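Local coordinates for protein putative sugar kinase PH1459 (Pyrococcus horikoshii, PDB 3EWM) that is a pfkB-family carbohydrate kinase that probably phosphorylates a sugar such as fructose at the expense of ATP, at residues Leu11-Leu22 / Thr87-Gly96. Sequence-based numbering, arbitrary orientation.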
loop_
_atom_site.group_PDB
_atom_site.type_symbol
_atom_site.label_atom_id
_atom_site.label_comp_id
_atom_site.label_asym_id
_atom_site.label_seq_id
_atom_site.Cartn_x
_atom_site.Cartn_y
_atom_site.Cartn_z
ATOM N N LEU A 11 0.569 -8.948 -6.697
ATOM C CA LEU A 11 0.780 -7.795 -5.828
ATOM C C LEU A 11 2.235 -7.611 -5.456
ATOM O O LEU A 11 3.057 -8.508 -5.669
ATOM C CB LEU A 11 -0.072 -7.938 -4.545
ATOM C CG LEU A 11 -0.029 -9.281 -3.786
ATOM C CD1 LEU A 11 1.264 -9.438 -3.030
ATOM C CD2 LEU A 11 -1.220 -9.396 -2.835
ATOM N N ILE A 12 2.532 -6.445 -4.875
ATOM C CA ILE A 12 3.814 -6.180 -4.229
ATOM C C ILE A 12 3.785 -6.705 -2.794
ATOM O O ILE A 12 2.931 -6.327 -1.986
ATOM C CB ILE A 12 4.159 -4.645 -4.190
ATOM C CG1 ILE A 12 4.140 -4.025 -5.594
ATOM C CG2 ILE A 12 5.485 -4.416 -3.469
ATOM C CD1 ILE A 12 5.352 -4.433 -6.473
ATOM N N ASP A 13 4.695 -7.609 -2.475
ATOM C CA ASP A 13 4.929 -7.938 -1.082
ATOM C C ASP A 13 5.973 -6.971 -0.578
ATOM O O ASP A 13 7.087 -6.892 -1.113
ATOM C CB ASP A 13 5.462 -9.363 -0.898
ATOM C CG ASP A 13 4.378 -10.419 -0.959
ATOM O OD1 ASP A 13 3.204 -10.091 -0.750
ATOM O OD2 ASP A 13 4.711 -11.590 -1.185
ATOM N N LEU A 14 5.616 -6.235 0.456
ATOM C CA LEU A 14 6.599 -5.402 1.133
ATOM C C LEU A 14 6.982 -6.157 2.381
ATOM O O LEU A 14 6.218 -6.261 3.329
ATOM C CB LEU A 14 6.033 -4.026 1.414
ATOM C CG LEU A 14 5.965 -3.325 0.052
ATOM C CD1 LEU A 14 4.643 -2.575 -0.124
ATOM C CD2 LEU A 14 7.176 -2.452 -0.157
ATOM N N ILE A 15 8.156 -6.767 2.332
ATOM C CA ILE A 15 8.506 -7.737 3.358
ATOM C C ILE A 15 9.415 -7.121 4.391
ATOM O O ILE A 15 10.522 -6.687 4.069
ATOM C CB ILE A 15 9.175 -8.969 2.750
ATOM C CG1 ILE A 15 8.254 -9.528 1.654
ATOM C CG2 ILE A 15 9.438 -10.021 3.826
ATOM C CD1 ILE A 15 8.577 -10.867 1.215
ATOM N N SER A 16 8.929 -7.112 5.626
ATOM C CA SER A 16 9.708 -6.679 6.780
ATOM C C SER A 16 11.086 -7.318 6.721
ATOM O O SER A 16 11.231 -8.531 6.539
ATOM C CB SER A 16 9.034 -7.069 8.084
ATOM O OG SER A 16 7.702 -6.568 8.177
ATOM N N VAL A 17 12.096 -6.477 6.870
ATOM C CA VAL A 17 13.471 -6.918 6.828
ATOM C C VAL A 17 13.959 -7.268 8.241
ATOM O O VAL A 17 14.973 -7.955 8.413
ATOM C CB VAL A 17 14.332 -5.838 6.124
ATOM C CG1 VAL A 17 15.725 -5.854 6.611
ATOM C CG2 VAL A 17 14.302 -6.083 4.618
ATOM N N GLU A 18 13.225 -6.805 9.242
ATOM C CA GLU A 18 13.528 -7.123 10.630
ATOM C C GLU A 18 12.335 -7.740 11.331
ATOM O O GLU A 18 11.210 -7.735 10.815
ATOM C CB GLU A 18 13.977 -5.874 11.372
ATOM C CG GLU A 18 12.908 -4.800 11.425
ATOM C CD GLU A 18 13.445 -3.499 11.924
ATOM O OE1 GLU A 18 14.495 -3.517 12.620
ATOM O OE2 GLU A 18 12.827 -2.464 11.620
ATOM N N GLU A 19 12.594 -8.272 12.519
ATOM C CA GLU A 19 11.534 -8.794 13.371
ATOM C C GLU A 19 10.705 -7.675 13.973
ATOM O O GLU A 19 11.141 -6.523 14.034
ATOM C CB GLU A 19 12.115 -9.693 14.464
ATOM C CG GLU A 19 12.790 -10.913 13.846
ATOM C CD GLU A 19 12.519 -12.203 14.581
ATOM O OE1 GLU A 19 11.341 -12.492 14.922
ATOM O OE2 GLU A 19 13.497 -12.946 14.784
ATOM N N GLY A 20 9.496 -8.029 14.391
ATOM C CA GLY A 20 8.623 -7.103 15.098
ATOM C C GLY A 20 7.257 -6.951 14.471
ATOM O O GLY A 20 7.024 -7.369 13.325
ATOM N N ASP A 21 6.359 -6.339 15.234
ATOM C CA ASP A 21 5.055 -5.979 14.755
ATOM C C ASP A 21 5.244 -5.047 13.561
ATOM O O ASP A 21 6.173 -4.238 13.547
ATOM C CB ASP A 21 4.260 -5.279 15.866
ATOM C CG ASP A 21 4.022 -6.175 17.091
ATOM O OD1 ASP A 21 3.763 -5.607 18.174
ATOM O OD2 ASP A 21 4.063 -7.431 16.985
ATOM N N LEU A 22 4.389 -5.197 12.552
ATOM C CA LEU A 22 4.343 -4.273 11.413
ATOM C C LEU A 22 4.313 -2.817 11.832
ATOM O O LEU A 22 4.871 -1.959 11.147
ATOM C CB LEU A 22 3.102 -4.529 10.547
ATOM C CG LEU A 22 3.149 -5.767 9.668
ATOM C CD1 LEU A 22 1.769 -5.968 9.045
ATOM C CD2 LEU A 22 4.245 -5.596 8.617
ATOM N N THR A 87 -1.732 -0.829 -8.002
ATOM C CA THR A 87 -1.243 -2.178 -7.895
ATOM C C THR A 87 -1.399 -2.679 -6.462
ATOM O O THR A 87 -1.141 -1.950 -5.500
ATOM C CB THR A 87 0.225 -2.206 -8.327
ATOM O OG1 THR A 87 0.311 -1.856 -9.720
ATOM C CG2 THR A 87 0.818 -3.573 -8.114
ATOM N N GLY A 88 -1.844 -3.920 -6.332
ATOM C CA GLY A 88 -1.889 -4.569 -5.037
ATOM C C GLY A 88 -0.600 -4.432 -4.258
ATOM O O GLY A 88 0.510 -4.536 -4.808
ATOM N N ILE A 89 -0.762 -4.204 -2.964
ATOM C CA ILE A 89 0.341 -4.177 -2.056
ATOM C C ILE A 89 -0.071 -4.896 -0.776
ATOM O O ILE A 89 -1.235 -4.882 -0.348
ATOM C CB ILE A 89 0.825 -2.725 -1.711
ATOM C CG1 ILE A 89 -0.324 -1.915 -1.120
ATOM C CG2 ILE A 89 1.537 -2.025 -2.926
ATOM C CD1 ILE A 89 0.146 -0.742 -0.343
ATOM N N VAL A 90 0.890 -5.581 -0.201
ATOM C CA VAL A 90 0.720 -6.129 1.114
ATOM C C VAL A 90 2.012 -5.936 1.885
ATOM O O VAL A 90 3.093 -6.136 1.345
ATOM C CB VAL A 90 0.243 -7.625 1.087
ATOM C CG1 VAL A 90 1.185 -8.485 0.306
ATOM C CG2 VAL A 90 0.068 -8.182 2.535
ATOM N N PHE A 91 1.873 -5.512 3.137
ATOM C CA PHE A 91 2.993 -5.403 4.063
ATOM C C PHE A 91 2.996 -6.664 4.892
ATOM O O PHE A 91 1.964 -7.056 5.419
ATOM C CB PHE A 91 2.829 -4.168 4.937
ATOM C CG PHE A 91 2.842 -2.890 4.149
ATOM C CD1 PHE A 91 4.049 -2.208 3.922
ATOM C CD2 PHE A 91 1.663 -2.384 3.596
ATOM C CE1 PHE A 91 4.073 -1.049 3.175
ATOM C CE2 PHE A 91 1.686 -1.214 2.844
ATOM C CZ PHE A 91 2.896 -0.555 2.632
ATOM N N VAL A 92 4.142 -7.320 4.946
ATOM C CA VAL A 92 4.194 -8.663 5.483
ATOM C C VAL A 92 5.269 -8.749 6.551
ATOM O O VAL A 92 6.371 -8.213 6.395
ATOM C CB VAL A 92 4.365 -9.751 4.350
ATOM C CG1 VAL A 92 3.473 -9.440 3.180
ATOM C CG2 VAL A 92 5.750 -9.771 3.841
ATOM N N GLN A 93 4.898 -9.339 7.676
ATOM C CA GLN A 93 5.892 -9.768 8.644
ATOM C C GLN A 93 5.887 -11.289 8.627
ATOM O O GLN A 93 4.948 -11.928 9.113
ATOM C CB GLN A 93 5.619 -9.211 10.039
ATOM C CG GLN A 93 6.605 -9.708 11.117
ATOM C CD GLN A 93 8.070 -9.528 10.718
ATOM O OE1 GLN A 93 8.625 -10.336 9.976
ATOM N NE2 GLN A 93 8.702 -8.477 11.234
ATOM N N LEU A 94 6.940 -11.867 8.059
ATOM C CA LEU A 94 7.040 -13.327 7.968
ATOM C C LEU A 94 7.656 -13.937 9.227
ATOM O O LEU A 94 7.466 -15.116 9.490
ATOM C CB LEU A 94 7.838 -13.750 6.720
ATOM C CG LEU A 94 7.283 -13.347 5.350
ATOM C CD1 LEU A 94 8.340 -13.581 4.254
ATOM C CD2 LEU A 94 5.989 -14.090 5.012
ATOM N N LYS A 95 8.404 -13.137 9.988
ATOM C CA LYS A 95 9.188 -13.662 11.115
ATOM C C LYS A 95 8.394 -13.690 12.428
ATOM O O LYS A 95 7.340 -13.064 12.552
ATOM C CB LYS A 95 10.479 -12.868 11.306
ATOM C CG LYS A 95 11.354 -12.749 10.071
ATOM C CD LYS A 95 12.268 -11.531 10.173
ATOM C CE LYS A 95 13.054 -11.300 8.875
ATOM N NZ LYS A 95 12.164 -11.007 7.701
ATOM N N GLY A 96 8.912 -14.430 13.407
ATOM C CA GLY A 96 8.269 -14.503 14.713
ATOM C C GLY A 96 7.200 -15.577 14.767
ATOM O O GLY A 96 6.869 -16.202 13.745
#
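L14 CD1 lies over one face of the F91 ring, 4.0 Å from its centroid, a CH-pi contact displaced toward the CE1 and CZ rim. L14 CB touches the same ring at CD1. F28 of the same chain and F61 of the second subunit each meet the F91 ring edge-to-face. The other flat group is the Q93 amide, whose NE2 lies between two carbonyls of the turn after strand 11-16. It donates to E18 O at 2.6 Å and to G20 O at 2.9 Å, both nearly in the amide plane and each on a lone pair. The side chain, bent at chi2 (51°), brings the amide across to the 17-20 loop, and Q93 OE1 accepts from K95 N, so three hydrogen bonds fix its rotation. K95 NZ reaches S16 O at 2.9 Å, a third carbonyl, at the end of strand 11-16, bound by the 87-96 segment.

Between the strands a parallel ladder runs from I12 N to G88 O through V90 N to I12 O, L14 N to V90 O and V92 N to L14 O. It closes at V92 O, gripped by S16 N at 2.9 Å and by S16 OG at 2.8 Å, the hydroxyl approaching from above the carbonyl plane. On the face opposite F91, I15 CG1 presses tightly on V92 CG2 (3.3 Å), and L94 CD1 extends this apolar patch.

Strands 11-16 and 88-93 are the central pair of a four-stranded sheet apart from the large nine-stranded one, as in the lid of ribokinase-like folds. Strands 27-33 and 100-103 flank them, helix 60-71 packs on I12 and T87, and the second subunit packs on the L14, I89 and F91 face.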